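Local atomic coordinates of superoxide dismutase [Cu-Zn] (Bacteroidetes bacterium GWA2_30_7, PDB entry 7B4O), a protein that probably catalyses the dismutation of superoxide to oxygen and hydrogen peroxide, in a form with zinc at both the copper and zinc positions. Residues Ser65-Glu73 and Glu115-His126. Sequence-based numbering, arbitrary orientation.
Sequences SAGGHFNPE and EHSIIGRSMIVH. With ZN (zinc ion), chain E; ZN (zinc ion), chain H; ZN (zinc ion), chain F.
Arg121 lays its side chain over one face of the Phe70 ring. Its CB points toward 65-73; CG stands over the ring centre, 4.1 Å from the centroid of Phe70, in a CH-pi contact, and CD follows over the same face. A bend at chi2 (-64°) turns the chain back across the ring, bringing NE and CZ against Phe70 CE1 (CZ at 3.4 Å) with the guanidinium 27° from the ring plane. NH1 ends on Glu54 O. Replacement by alanine would probably strip this face of Phe70 of its cover and leave Glu54 O without its guanidinium donor. Phe70, CG anti to the backbone N (chi1 -179°), reaches loop 115-117 just before the type II turn 118-121, where CE2 meets His116 O at 3.4 Å; Pro72 CD covers the opposite face. Here the zinc loop of the Cu,Zn superoxide dismutase beta barrel rests against strand 122-126. His69 is the bridging histidine, ND1 on one zinc and NE2 a longer 2.7 Å from another. That second zinc, at copper's position, is bound by His126 NE2 (1.9 Å), His51 and His53. A small methyl suits Ala66, whose CB packs 3.3 Å from Ser122 OG, itself hydrogen-bonded to Cys55 O. At the outer end, His116 NE2 and Glu73 OE2 form a His-carboxylate hydrogen bond modelled at a doubtfully short 2.4 Å.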
loop_
_atom_site.group_PDB
_atom_site.type_symbol
_atom_site.label_atom_id
_atom_site.label_comp_id
_atom_site.label_asym_id
_atom_site.label_seq_id
_atom_site.Cartn_x
_atom_site.Cartn_y
_atom_site.Cartn_z
ATOM N N SER A 65 -6.507 11.736 -3.413
ATOM C CA SER A 65 -5.303 11.727 -2.544
ATOM C C SER A 65 -4.113 11.054 -3.249
ATOM O O SER A 65 -2.974 11.273 -2.811
ATOM C CB SER A 65 -5.624 11.067 -1.241
ATOM O OG SER A 65 -6.259 9.800 -1.438
ATOM N N ALA A 66 -4.351 10.229 -4.267
ATOM C CA ALA A 66 -3.280 9.506 -4.985
ATOM C C ALA A 66 -2.498 10.487 -5.869
ATOM O O ALA A 66 -1.412 10.110 -6.370
ATOM C CB ALA A 66 -3.840 8.357 -5.778
ATOM N N GLY A 67 -2.993 11.706 -6.064
ATOM C CA GLY A 67 -2.318 12.725 -6.886
ATOM C C GLY A 67 -2.333 12.364 -8.361
ATOM O O GLY A 67 -3.212 11.610 -8.793
ATOM N N GLY A 68 -1.411 12.940 -9.129
ATOM C CA GLY A 68 -1.345 12.767 -10.586
ATOM C C GLY A 68 -0.553 11.540 -10.973
ATOM O O GLY A 68 -0.244 10.714 -10.090
ATOM N N HIS A 69 -0.245 11.396 -12.255
ATOM C CA HIS A 69 0.494 10.221 -12.770
ATOM C C HIS A 69 1.904 10.207 -12.181
ATOM O O HIS A 69 2.515 11.284 -12.028
ATOM C CB HIS A 69 0.480 10.173 -14.297
ATOM C CG HIS A 69 -0.877 9.868 -14.807
ATOM N ND1 HIS A 69 -1.135 9.558 -16.124
ATOM C CD2 HIS A 69 -2.055 9.740 -14.131
ATOM C CE1 HIS A 69 -2.418 9.273 -16.248
ATOM N NE2 HIS A 69 -3.009 9.390 -15.041
ATOM N N PHE A 70 2.399 9.023 -11.859
ATOM C CA PHE A 70 3.802 8.876 -11.425
ATOM C C PHE A 70 4.691 9.217 -12.632
ATOM O O PHE A 70 4.672 8.503 -13.665
ATOM C CB PHE A 70 4.054 7.485 -10.869
ATOM C CG PHE A 70 5.462 7.269 -10.392
ATOM C CD1 PHE A 70 6.056 8.184 -9.540
ATOM C CD2 PHE A 70 6.182 6.156 -10.782
ATOM C CE1 PHE A 70 7.346 7.980 -9.070
ATOM C CE2 PHE A 70 7.484 5.965 -10.330
ATOM C CZ PHE A 70 8.055 6.877 -9.478
ATOM N N ASN A 71 5.430 10.318 -12.510
ATOM C CA ASN A 71 6.108 10.949 -13.664
ATOM C C ASN A 71 7.447 11.522 -13.216
ATOM O O ASN A 71 7.713 12.708 -13.398
ATOM C CB ASN A 71 5.204 12.008 -14.289
ATOM C CG ASN A 71 5.777 12.583 -15.567
ATOM O OD1 ASN A 71 6.592 11.944 -16.240
ATOM N ND2 ASN A 71 5.317 13.771 -15.904
ATOM N N PRO A 72 8.355 10.686 -12.677
ATOM C CA PRO A 72 9.636 11.193 -12.186
ATOM C C PRO A 72 10.523 11.748 -13.312
ATOM O O PRO A 72 11.396 12.551 -13.011
ATOM C CB PRO A 72 10.254 9.972 -11.508
ATOM C CG PRO A 72 9.655 8.801 -12.243
ATOM C CD PRO A 72 8.222 9.228 -12.518
ATOM N N GLU A 73 10.287 11.345 -14.570
ATOM C CA GLU A 73 11.091 11.839 -15.727
ATOM C C GLU A 73 10.511 13.148 -16.280
ATOM O O GLU A 73 11.143 13.719 -17.156
ATOM C CB GLU A 73 11.199 10.751 -16.793
ATOM C CG GLU A 73 12.102 9.606 -16.349
ATOM C CD GLU A 73 13.577 9.983 -16.243
ATOM O OE1 GLU A 73 14.078 10.629 -17.179
ATOM O OE2 GLU A 73 14.224 9.657 -15.213
ATOM N N GLU A 115 15.033 6.293 -8.026
ATOM C CA GLU A 115 14.121 7.448 -8.270
ATOM C C GLU A 115 12.848 7.008 -9.005
ATOM O O GLU A 115 11.794 7.617 -8.760
ATOM C CB GLU A 115 14.838 8.530 -9.082
ATOM C CG GLU A 115 15.975 9.191 -8.319
ATOM C CD GLU A 115 16.763 10.241 -9.090
ATOM O OE1 GLU A 115 16.306 10.648 -10.183
ATOM O OE2 GLU A 115 17.836 10.651 -8.593
ATOM N N HIS A 116 12.951 6.022 -9.896
ATOM C CA HIS A 116 11.820 5.499 -10.708
ATOM C C HIS A 116 11.052 4.415 -9.939
ATOM O O HIS A 116 10.131 3.835 -10.554
ATOM C CB HIS A 116 12.310 4.931 -12.049
ATOM C CG HIS A 116 12.814 5.948 -13.014
ATOM N ND1 HIS A 116 13.193 5.614 -14.316
ATOM C CD2 HIS A 116 13.005 7.280 -12.889
ATOM C CE1 HIS A 116 13.595 6.700 -14.934
ATOM N NE2 HIS A 116 13.488 7.733 -14.082
ATOM N N SER A 117 11.434 4.087 -8.693
ATOM C CA SER A 117 10.834 2.937 -7.966
ATOM C C SER A 117 9.332 3.160 -7.845
ATOM O O SER A 117 8.917 4.250 -7.437
ATOM C CB SER A 117 11.413 2.677 -6.605
ATOM O OG SER A 117 10.724 1.593 -5.989
ATOM N N ILE A 118 8.554 2.123 -8.130
ATOM C CA ILE A 118 7.071 2.166 -7.989
ATOM C C ILE A 118 6.669 1.770 -6.575
ATOM O O ILE A 118 5.462 1.857 -6.267
ATOM C CB ILE A 118 6.386 1.295 -9.050
ATOM C CG1 ILE A 118 6.686 -0.195 -8.854
ATOM C CG2 ILE A 118 6.746 1.801 -10.438
ATOM C CD1 ILE A 118 5.802 -1.089 -9.670
ATOM N N ILE A 119 7.601 1.349 -5.730
ATOM C CA ILE A 119 7.247 0.913 -4.349
ATOM C C ILE A 119 6.718 2.122 -3.578
ATOM O O ILE A 119 7.375 3.169 -3.541
ATOM C CB ILE A 119 8.444 0.264 -3.635
ATOM C CG1 ILE A 119 8.978 -0.960 -4.380
ATOM C CG2 ILE A 119 8.081 -0.060 -2.199
ATOM C CD1 ILE A 119 7.986 -2.055 -4.624
ATOM N N GLY A 120 5.550 1.965 -2.960
ATOM C CA GLY A 120 4.906 3.017 -2.155
ATOM C C GLY A 120 4.122 3.998 -3.007
ATOM O O GLY A 120 3.569 4.952 -2.440
ATOM N N ARG A 121 4.050 3.779 -4.315
ATOM C CA ARG A 121 3.164 4.574 -5.188
ATOM C C ARG A 121 1.789 3.899 -5.183
ATOM O O ARG A 121 1.634 2.843 -4.544
ATOM C CB ARG A 121 3.756 4.701 -6.596
ATOM C CG ARG A 121 5.189 5.214 -6.618
ATOM C CD ARG A 121 5.322 6.617 -6.087
ATOM N NE ARG A 121 6.722 7.007 -5.961
ATOM C CZ ARG A 121 7.147 8.228 -5.666
ATOM N NH1 ARG A 121 6.287 9.215 -5.495
ATOM N NH2 ARG A 121 8.446 8.453 -5.552
ATOM N N SER A 122 0.818 4.472 -5.867
ATOM C CA SER A 122 -0.546 3.918 -5.932
ATOM C C SER A 122 -0.842 3.365 -7.322
ATOM O O SER A 122 -0.337 3.874 -8.313
ATOM C CB SER A 122 -1.565 4.943 -5.551
ATOM O OG SER A 122 -1.388 6.136 -6.301
ATOM N N MET A 123 -1.721 2.376 -7.367
ATOM C CA MET A 123 -2.451 2.005 -8.592
ATOM C C MET A 123 -3.804 2.699 -8.528
ATOM O O MET A 123 -4.457 2.664 -7.460
ATOM C CB MET A 123 -2.631 0.491 -8.719
ATOM C CG MET A 123 -1.352 -0.269 -9.067
ATOM S SD MET A 123 -0.672 0.237 -10.664
ATOM C CE MET A 123 -2.099 0.058 -11.728
ATOM N N ILE A 124 -4.196 3.316 -9.629
ATOM C CA ILE A 124 -5.549 3.890 -9.820
ATOM C C ILE A 124 -6.152 3.219 -11.043
ATOM O O ILE A 124 -5.511 3.157 -12.084
ATOM C CB ILE A 124 -5.506 5.420 -9.967
ATOM C CG1 ILE A 124 -5.073 6.111 -8.676
ATOM C CG2 ILE A 124 -6.854 5.940 -10.439
ATOM C CD1 ILE A 124 -6.096 5.997 -7.531
ATOM N N VAL A 125 -7.382 2.727 -10.888
ATOM C CA VAL A 125 -8.201 2.265 -12.032
ATOM C C VAL A 125 -9.253 3.339 -12.274
ATOM O O VAL A 125 -9.828 3.853 -11.313
ATOM C CB VAL A 125 -8.800 0.871 -11.790
ATOM C CG1 VAL A 125 -9.599 0.404 -12.994
ATOM C CG2 VAL A 125 -7.716 -0.128 -11.420
ATOM N N HIS A 126 -9.457 3.685 -13.533
ATOM C CA HIS A 126 -10.361 4.781 -13.942
ATOM C C HIS A 126 -11.693 4.247 -14.465
ATOM O O HIS A 126 -11.791 3.093 -14.886
ATOM C CB HIS A 126 -9.670 5.671 -14.971
ATOM C CG HIS A 126 -8.583 6.520 -14.402
ATOM N ND1 HIS A 126 -8.842 7.738 -13.824
ATOM C CD2 HIS A 126 -7.233 6.344 -14.341
ATOM C CE1 HIS A 126 -7.695 8.276 -13.413
ATOM N NE2 HIS A 126 -6.688 7.448 -13.728
HETATM ZN ZN ZN E . -4.790 7.878 -13.757
HETATM ZN ZN ZN H . 14.497 11.486 -10.544
HETATM ZN ZN ZN F . 0.203 9.427 -17.699
#